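Local atomic coordinates of hemolysin-like protein containing CBS domains (Oenococcus oeni, PDB entry 3OCO), a protein that is of unknown function but belongs to a predicted membrane-protein family tentatively linked to flavin adenine dinucleotide binding, this chain being its paired CBS-domain part. Residues 69-73 with 74-78; 84-87 with 88-92; 25-29 with 30-34; 135-138 with 139-143. All coordinates share one frame; numbering follows the deposited sequence.

Contact 1: 69-73 with 74-78; sequences GYAYN and YDIVR
Y72 meets D75 and I76 where strand 66-72 turns directly into helix 73-83, a strand-to-helix joint of the first CBS domain with Y72 as N-cap. The backbone bonds set the first turn: I76 N binds Y72 O at 3.1 Å, nearly straight (166°), V77 N binds N73 O, and D75 N gives Y72 O a weak, bent bond. The amide of N73 folds back on its own helix, CG lying between the backbone N and carbonyl carbon (chi1 60°), and OD1 accepts Y74 N at 2.7 Å, the donor tilted from the carbonyl plane. Among the rings, Y74 CB lies over one face of Y72, a CH-pi contact 3.8 Å from the ring centroid. Both hydroxyls bond to the second subunit, Y74 OH to L49 O and Y72 OH to Q52 NE2. The charged groups are D75 and R78. The D75 carboxylate stands almost perpendicular to the Y72 ring and meets its edge through OD2, which also pairs with R93. OD1 takes a weak bond from R78 NH2, part of a salt bridge, and Y74 CE2 lies over the centre of one guanidinium face. One water joins strand to helix, donating to D75 OD2 at 2.6 Å and accepting from Y72 N at 2.8 Å.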
# COMPACT_ATOMS: atom_id res chain seq x y z
N GLY A 69 -0.85 14.63 -11.80
CA GLY A 69 -1.16 13.22 -11.65
C GLY A 69 -0.19 12.50 -10.72
O GLY A 69 0.50 13.16 -9.95
N TYR A 70 -0.13 11.17 -10.79
CA TYR A 70 0.87 10.45 -10.00
C TYR A 70 1.59 9.41 -10.81
O TYR A 70 1.05 8.93 -11.82
CB TYR A 70 0.28 9.81 -8.75
CG TYR A 70 -0.45 8.51 -8.98
CD1 TYR A 70 0.15 7.28 -8.68
CD2 TYR A 70 -1.75 8.50 -9.47
CE1 TYR A 70 -0.53 6.07 -8.89
CE2 TYR A 70 -2.43 7.31 -9.68
CZ TYR A 70 -1.82 6.10 -9.39
OH TYR A 70 -2.53 4.94 -9.61
N ALA A 71 2.80 9.07 -10.36
CA ALA A 71 3.56 7.93 -10.91
C ALA A 71 3.67 6.76 -9.90
O ALA A 71 4.02 6.94 -8.73
CB ALA A 71 4.93 8.36 -11.37
N TYR A 72 3.38 5.56 -10.39
CA TYR A 72 3.27 4.35 -9.58
C TYR A 72 4.59 3.55 -9.62
O TYR A 72 5.11 3.27 -10.70
CB TYR A 72 2.09 3.55 -10.14
CG TYR A 72 1.71 2.24 -9.44
CD1 TYR A 72 1.94 2.04 -8.08
CD2 TYR A 72 1.07 1.24 -10.15
CE1 TYR A 72 1.57 0.83 -7.46
CE2 TYR A 72 0.68 0.06 -9.55
CZ TYR A 72 0.94 -0.15 -8.21
OH TYR A 72 0.54 -1.35 -7.65
N ASN A 73 5.14 3.21 -8.45
CA ASN A 73 6.42 2.46 -8.41
C ASN A 73 6.49 1.26 -9.37
O ASN A 73 7.44 1.13 -10.14
CB ASN A 73 6.86 2.08 -6.97
CG ASN A 73 5.84 1.18 -6.22
OD1 ASN A 73 4.81 0.75 -6.75
ND2 ASN A 73 6.15 0.89 -4.97
N TYR A 74 5.45 0.41 -9.34
CA TYR A 74 5.33 -0.69 -10.30
C TYR A 74 5.58 -0.26 -11.74
O TYR A 74 6.30 -0.95 -12.48
CB TYR A 74 3.95 -1.33 -10.21
CG TYR A 74 3.71 -2.45 -11.21
CD1 TYR A 74 4.27 -3.71 -11.03
CD2 TYR A 74 2.87 -2.25 -12.30
CE1 TYR A 74 4.02 -4.73 -11.94
CE2 TYR A 74 2.62 -3.26 -13.20
CZ TYR A 74 3.20 -4.50 -13.02
OH TYR A 74 2.94 -5.51 -13.93
N ASP A 75 4.98 0.86 -12.13
CA ASP A 75 5.06 1.36 -13.51
C ASP A 75 6.47 1.79 -13.85
O ASP A 75 6.96 1.53 -14.95
CB ASP A 75 4.11 2.55 -13.70
CG ASP A 75 2.65 2.14 -13.82
OD1 ASP A 75 2.37 0.99 -14.24
OD2 ASP A 75 1.77 2.98 -13.50
N ILE A 76 7.10 2.48 -12.90
CA ILE A 76 8.50 2.87 -12.98
C ILE A 76 9.45 1.67 -13.14
O ILE A 76 10.27 1.62 -14.08
CB ILE A 76 8.91 3.71 -11.74
CG1 ILE A 76 8.02 4.96 -11.64
CG2 ILE A 76 10.37 4.15 -11.81
CD1 ILE A 76 8.02 5.64 -10.27
N VAL A 77 9.38 0.68 -12.23
CA VAL A 77 10.38 -0.38 -12.33
C VAL A 77 10.15 -1.22 -13.58
O VAL A 77 11.11 -1.67 -14.21
CB VAL A 77 10.56 -1.27 -11.04
CG1 VAL A 77 9.85 -0.68 -9.85
CG2 VAL A 77 10.16 -2.73 -11.29
N ARG A 78 8.89 -1.41 -13.95
CA ARG A 78 8.59 -2.13 -15.18
C ARG A 78 9.12 -1.42 -16.42
O ARG A 78 9.74 -2.05 -17.29
CB ARG A 78 7.10 -2.31 -15.34
CG ARG A 78 6.78 -2.86 -16.71
CD ARG A 78 5.35 -3.27 -16.79
NE ARG A 78 4.51 -2.16 -16.37
CZ ARG A 78 3.18 -2.18 -16.39
NH1 ARG A 78 2.52 -3.27 -16.80
NH2 ARG A 78 2.51 -1.11 -15.99
O HOH W 1 2.36 5.44 -13.02

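Contact 2: 84-87 with 88-92; sequences DKAK and ISTIM
K87 and T90 close a beta turn, 87-90, in which residues 88-90 have helical backbone angles without the regular helix bonds, and K87 O receives T90 N at 2.8 Å. The same oxygen is gripped a second time by the T90 side chain: OG1 donates to K87 O, also at 2.8 Å, tilted only 16° from the carbonyl plane. T90 can do this because OG1 lies between its backbone N and carbonyl carbon (chi1 69°), which swings the hydroxyl back to the start of the turn. T90 OG1 also rests 3.7 Å from A86 CB, so the methyl of A86 flanks the hydroxyl. On S89 the hydroxyl takes a similar torsion, and its OG sits 3.5 Å from K87 CB, a van der Waals contact. The K87 chain itself bends twice, carrying its amino group off from the turn. One residue further on, I88 O repeats the double acceptance with backbone donors alone, I91 N at 2.8 Å and M92 N at 2.9 Å. The turn belongs to the connection between helix 73-83 and strand 96-99, at the surface of the chain. Its buried residue, I88, reaches inward against A44 of helix 41-51, V58 of strand 55-60 and A71 of strand 66-72. I91 leans on I41 of helix 41-51, and selenomethionine M92 lies against V58 and I68 of the two strands.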
# COMPACT_ATOMS: atom_id res chain seq x y z
N ASP A 84 14.30 3.34 -20.07
CA ASP A 84 14.33 4.25 -18.93
C ASP A 84 14.53 5.72 -19.31
O ASP A 84 14.68 6.57 -18.44
CB ASP A 84 15.41 3.84 -17.94
CG ASP A 84 16.81 4.04 -18.48
OD1 ASP A 84 16.94 4.59 -19.59
OD2 ASP A 84 17.78 3.64 -17.80
N LYS A 85 14.55 6.01 -20.61
CA LYS A 85 14.72 7.39 -21.06
C LYS A 85 13.37 8.02 -21.33
O LYS A 85 13.26 9.23 -21.47
CB LYS A 85 15.62 7.45 -22.30
CG LYS A 85 17.02 6.92 -22.02
CD LYS A 85 17.83 6.71 -23.27
CE LYS A 85 19.28 6.42 -22.91
NZ LYS A 85 19.88 7.50 -22.07
N ALA A 86 12.32 7.20 -21.39
CA ALA A 86 10.97 7.71 -21.55
C ALA A 86 10.64 8.64 -20.38
O ALA A 86 11.18 8.49 -19.29
CB ALA A 86 9.98 6.58 -21.65
N LYS A 87 9.75 9.59 -20.63
CA LYS A 87 9.41 10.65 -19.68
C LYS A 87 8.29 10.17 -18.78
O LYS A 87 7.45 9.38 -19.21
CB LYS A 87 8.91 11.91 -20.41
CG LYS A 87 9.92 12.58 -21.35
CD LYS A 87 11.06 13.17 -20.54
CE LYS A 87 11.88 14.08 -21.40
NZ LYS A 87 10.95 15.00 -22.14
N ILE A 88 8.23 10.71 -17.57
CA ILE A 88 7.20 10.32 -16.62
C ILE A 88 5.82 10.39 -17.26
O ILE A 88 4.96 9.55 -16.99
CB ILE A 88 7.24 11.17 -15.35
CG1 ILE A 88 8.63 11.12 -14.72
CG2 ILE A 88 6.25 10.66 -14.33
CD1 ILE A 88 8.95 9.78 -14.12
N SER A 89 5.60 11.38 -18.11
CA SER A 89 4.30 11.56 -18.76
C SER A 89 3.81 10.31 -19.47
O SER A 89 2.62 10.10 -19.66
CB SER A 89 4.36 12.71 -19.78
OG SER A 89 5.43 12.51 -20.70
N THR A 90 4.74 9.46 -19.89
CA THR A 90 4.31 8.26 -20.58
C THR A 90 3.68 7.23 -19.62
O THR A 90 2.86 6.43 -20.05
CB THR A 90 5.44 7.65 -21.44
OG1 THR A 90 6.48 7.13 -20.60
CG2 THR A 90 6.02 8.75 -22.38
N ILE A 91 4.01 7.29 -18.32
CA ILE A 91 3.37 6.40 -17.33
C ILE A 91 2.35 7.06 -16.37
O ILE A 91 1.52 6.39 -15.79
CB ILE A 91 4.42 5.62 -16.49
CG1 ILE A 91 5.28 6.57 -15.65
CG2 ILE A 91 5.30 4.73 -17.36
CD1 ILE A 91 6.19 5.84 -14.69
N MSE A 92 2.42 8.38 -16.22
CA MSE A 92 1.56 9.12 -15.29
C MSE A 92 0.08 8.72 -15.33
O MSE A 92 -0.48 8.52 -16.41
CB MSE A 92 1.71 10.60 -15.60
CG MSE A 92 0.94 11.56 -14.74
SE MSE A 92 1.25 13.38 -15.46
CE MSE A 92 -0.09 13.35 -16.88

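Contact 3: 25-29 with 30-34; sequences VMVDR and TSMSV
D28 holds its CG between the backbone N and the carbonyl carbon (chi1 84°), and S31 sets OG beside its own backbone N (chi1 -62°); together these torsions bring the hydroxyl over the carboxylate. S31 OG donates to D28 OD1 at 3.1 Å, meeting that oxygen from above the carboxylate plane, 38° out of it. The backbones of the same two residues are joined as well: S31 N binds D28 O at 2.8 Å, closing a type I beta turn with R29 and T30 at its corners. D28 and S31 are thus tied twice, by main chain and by side chain. The following step is looser, M32 N making a weak bond of 3.4 Å to R29 O. On the apolar side, V27 CG1 approaches S31 CB at 4.0 Å. Selenomethionine M32 bends at its last torsion, so that its terminal methyl CE crosses the R29 chain 3.9 Å from R29 CG. The far end of R29 reaches strand 128-132, where NH1 bonds to T128 O. That strand also pairs with strand 27-28 through backbone bonds of V27 to I131 and R29 to S129, while M32 packs on T128 and I131. The turn therefore leaves the edge of the four-stranded sheet on its way to strand 35-36 of the other sheet. Its chemistry is mixed: a polar part, where serine and aspartate probably restrain the turn, and an apolar part, with M32 laid against strand 128-132 and V27 against helix 134-142.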
# COMPACT_ATOMS: atom_id res chain seq x y z
N VAL A 25 -5.52 15.09 7.85
CA VAL A 25 -5.05 13.74 7.57
C VAL A 25 -3.93 13.73 6.54
O VAL A 25 -3.18 12.76 6.42
CB VAL A 25 -6.23 12.90 7.04
CG1 VAL A 25 -5.75 11.62 6.40
CG2 VAL A 25 -7.23 12.60 8.15
N MSE A 26 -3.81 14.82 5.81
CA MSE A 26 -2.97 14.82 4.62
C MSE A 26 -1.49 14.91 4.96
O MSE A 26 -1.10 15.36 6.05
CB MSE A 26 -3.32 16.01 3.76
CG MSE A 26 -2.96 17.29 4.44
SE MSE A 26 -3.39 18.97 3.52
CE MSE A 26 -2.40 20.06 4.82
N VAL A 27 -0.68 14.48 4.00
CA VAL A 27 0.74 14.69 4.06
C VAL A 27 0.92 16.10 3.51
O VAL A 27 0.54 16.38 2.38
CB VAL A 27 1.47 13.63 3.21
CG1 VAL A 27 2.93 14.03 2.92
CG2 VAL A 27 1.41 12.27 3.90
N ASP A 28 1.45 17.00 4.33
CA ASP A 28 1.46 18.41 3.95
C ASP A 28 2.47 18.72 2.85
O ASP A 28 3.44 17.98 2.66
CB ASP A 28 1.71 19.29 5.17
CG ASP A 28 3.16 19.43 5.50
OD1 ASP A 28 3.69 18.55 6.20
OD2 ASP A 28 3.76 20.44 5.07
N ARG A 29 2.23 19.81 2.13
CA ARG A 29 3.01 20.14 0.94
C ARG A 29 4.50 20.08 1.22
O ARG A 29 5.27 19.67 0.36
CB ARG A 29 2.65 21.53 0.39
CG ARG A 29 3.38 21.92 -0.89
CD ARG A 29 3.23 23.40 -1.22
NE ARG A 29 3.64 24.24 -0.11
CZ ARG A 29 2.79 24.73 0.79
NH1 ARG A 29 1.50 24.46 0.68
NH2 ARG A 29 3.22 25.47 1.80
N THR A 30 4.91 20.49 2.41
CA THR A 30 6.34 20.58 2.72
C THR A 30 7.00 19.22 2.92
O THR A 30 8.22 19.10 2.83
CB THR A 30 6.62 21.48 3.94
OG1 THR A 30 7.99 21.89 3.92
CG2 THR A 30 6.35 20.75 5.23
N SER A 31 6.19 18.20 3.17
CA SER A 31 6.70 16.84 3.37
C SER A 31 6.61 15.95 2.13
O SER A 31 7.11 14.83 2.15
CB SER A 31 5.97 16.16 4.53
OG SER A 31 6.20 16.87 5.74
N MSE A 32 5.99 16.44 1.05
CA MSE A 32 5.80 15.65 -0.18
C MSE A 32 7.09 15.44 -0.96
O MSE A 32 7.93 16.34 -1.02
CB MSE A 32 4.85 16.34 -1.15
CG MSE A 32 3.41 16.51 -0.76
SE MSE A 32 2.45 17.16 -2.37
CE MSE A 32 3.60 18.64 -2.92
N SER A 33 7.22 14.28 -1.60
CA SER A 33 8.24 14.05 -2.62
C SER A 33 7.55 13.90 -3.97
O SER A 33 6.67 13.05 -4.14
CB SER A 33 9.04 12.78 -2.34
OG SER A 33 9.76 12.88 -1.12
N VAL A 34 7.97 14.72 -4.93
CA VAL A 34 7.36 14.69 -6.25
C VAL A 34 8.36 14.35 -7.35
O VAL A 34 9.57 14.40 -7.14
CB VAL A 34 6.68 16.05 -6.57
CG1 VAL A 34 5.72 16.42 -5.45
CG2 VAL A 34 7.73 17.13 -6.76

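Contact 4: 135-138 with 139-143; sequences KDVY and EELFG
Y138 and F142 sit one turn apart on the closing part of helix 134-142, the last helix of the second CBS domain. Their rings meet obliquely, with planes at 36° and centroids 4.3 Å apart, and F142 CB makes a CH-pi contact over one face of the tyrosine ring. The phenylalanine ring has Y138 OH over one face and L141 CB over the opposite one. Y138 points CG away from its backbone N (chi1 -163°), which carries the ring along the helix toward F142, and M108 of the second subunit packs against both aromatics. The smaller apolar pair is V137 CG1 with L141 CD1, at 4.4 Å, and L141 also meets its own counterpart in the second subunit. The backbone bonds are all weak: L141 N to V137 O spans 3.4 Å, and F142 N reaches Y138 O at a poor angle of 123°. Among the acidic groups, D136 and E139 run side by side with D136 OD1 and E139 OE1 3.7 Å apart, a closeness of like charges that a shared water probably eases. D136 OD2 accepts from T133 N, just before the segment, which fixes one end of that carboxylate. Between the other oxygens sits the water, 2.7 Å from D136 OD1 and 3.0 Å from E139 OE1.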
# COMPACT_ATOMS: atom_id res chain seq x y z
N LYS A 135 -2.65 4.91 2.76
CA LYS A 135 -1.70 4.84 3.86
C LYS A 135 -1.97 5.91 4.93
O LYS A 135 -1.77 5.65 6.11
CB LYS A 135 -0.24 4.88 3.36
CG LYS A 135 0.29 6.25 2.95
CD LYS A 135 1.74 6.16 2.43
CE LYS A 135 1.85 5.36 1.13
NZ LYS A 135 3.24 5.33 0.56
N ASP A 136 -2.44 7.08 4.52
CA ASP A 136 -2.77 8.15 5.48
C ASP A 136 -4.06 7.89 6.27
O ASP A 136 -4.17 8.29 7.44
CB ASP A 136 -2.85 9.49 4.77
CG ASP A 136 -1.58 9.80 4.01
OD1 ASP A 136 -0.51 9.84 4.65
OD2 ASP A 136 -1.66 9.96 2.77
N VAL A 137 -5.03 7.24 5.64
CA VAL A 137 -6.25 6.81 6.31
C VAL A 137 -5.96 5.72 7.37
O VAL A 137 -6.47 5.77 8.49
CB VAL A 137 -7.28 6.26 5.29
CG1 VAL A 137 -8.11 5.13 5.89
CG2 VAL A 137 -8.16 7.38 4.75
N TYR A 138 -5.13 4.74 7.01
CA TYR A 138 -4.79 3.65 7.90
C TYR A 138 -4.02 4.11 9.14
O TYR A 138 -3.97 3.40 10.13
CB TYR A 138 -3.98 2.57 7.17
CG TYR A 138 -3.93 1.24 7.88
CD1 TYR A 138 -4.98 0.33 7.76
CD2 TYR A 138 -2.84 0.87 8.66
CE1 TYR A 138 -4.95 -0.90 8.41
CE2 TYR A 138 -2.80 -0.36 9.31
CZ TYR A 138 -3.86 -1.24 9.18
OH TYR A 138 -3.83 -2.46 9.82
N GLU A 139 -3.43 5.30 9.09
CA GLU A 139 -2.70 5.81 10.24
C GLU A 139 -3.65 6.30 11.31
O GLU A 139 -3.39 6.13 12.50
CB GLU A 139 -1.77 6.94 9.84
CG GLU A 139 -0.55 6.52 9.04
CD GLU A 139 0.45 7.64 8.93
OE1 GLU A 139 0.62 8.19 7.82
OE2 GLU A 139 1.05 8.00 9.97
N GLU A 140 -4.73 6.94 10.88
CA GLU A 140 -5.72 7.51 11.80
C GLU A 140 -6.47 6.40 12.53
O GLU A 140 -6.77 6.51 13.72
CB GLU A 140 -6.72 8.39 11.03
CG GLU A 140 -6.98 9.75 11.68
CD GLU A 140 -5.70 10.53 11.93
OE1 GLU A 140 -4.85 10.61 11.00
OE2 GLU A 140 -5.54 11.05 13.05
N LEU A 141 -6.78 5.32 11.80
CA LEU A 141 -7.55 4.22 12.32
C LEU A 141 -6.72 3.23 13.14
O LEU A 141 -7.27 2.47 13.93
CB LEU A 141 -8.25 3.46 11.19
CG LEU A 141 -9.32 4.13 10.32
CD1 LEU A 141 -9.91 3.09 9.41
CD2 LEU A 141 -10.42 4.81 11.13
N PHE A 142 -5.40 3.22 12.95
CA PHE A 142 -4.56 2.21 13.58
C PHE A 142 -3.19 2.69 14.07
O PHE A 142 -2.27 1.88 14.19
CB PHE A 142 -4.38 1.04 12.63
CG PHE A 142 -5.67 0.47 12.13
CD1 PHE A 142 -6.46 -0.32 12.95
CD2 PHE A 142 -6.11 0.73 10.85
CE1 PHE A 142 -7.65 -0.83 12.49
CE2 PHE A 142 -7.30 0.21 10.38
CZ PHE A 142 -8.07 -0.57 11.20
N GLY A 143 -3.06 3.98 14.34
CA GLY A 143 -1.80 4.53 14.82
C GLY A 143 -0.60 3.96 14.08
O GLY A 143 -0.65 3.69 12.88
O HOH W 2 -1.13 10.56 7.15

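Overall arrangement
Contact 1 is the buried one, contact 4 is partly buried, and contacts 2 and 3 lie at the surface. Contacts 1 and 2 touch: I91 packs on I76 and D75, and I88 on A71, so the loop after helix 73-83 folds back on the joint where that helix begins. Contacts 3 and 4 touch where V25 and V27 meet D136 and E140, linking the two CBS domains. Contacts 2 and 4 lie on opposite sides of the chain's centre, about 31 Å apart between centres. Contacts 1 and 4 both meet the second subunit, contact 1 by tyrosine hydrogen bonds as well as packing, contact 4 by packing, while side-chain hydroxyls add hydrogen bonds to the surface turns of contacts 2 and 3.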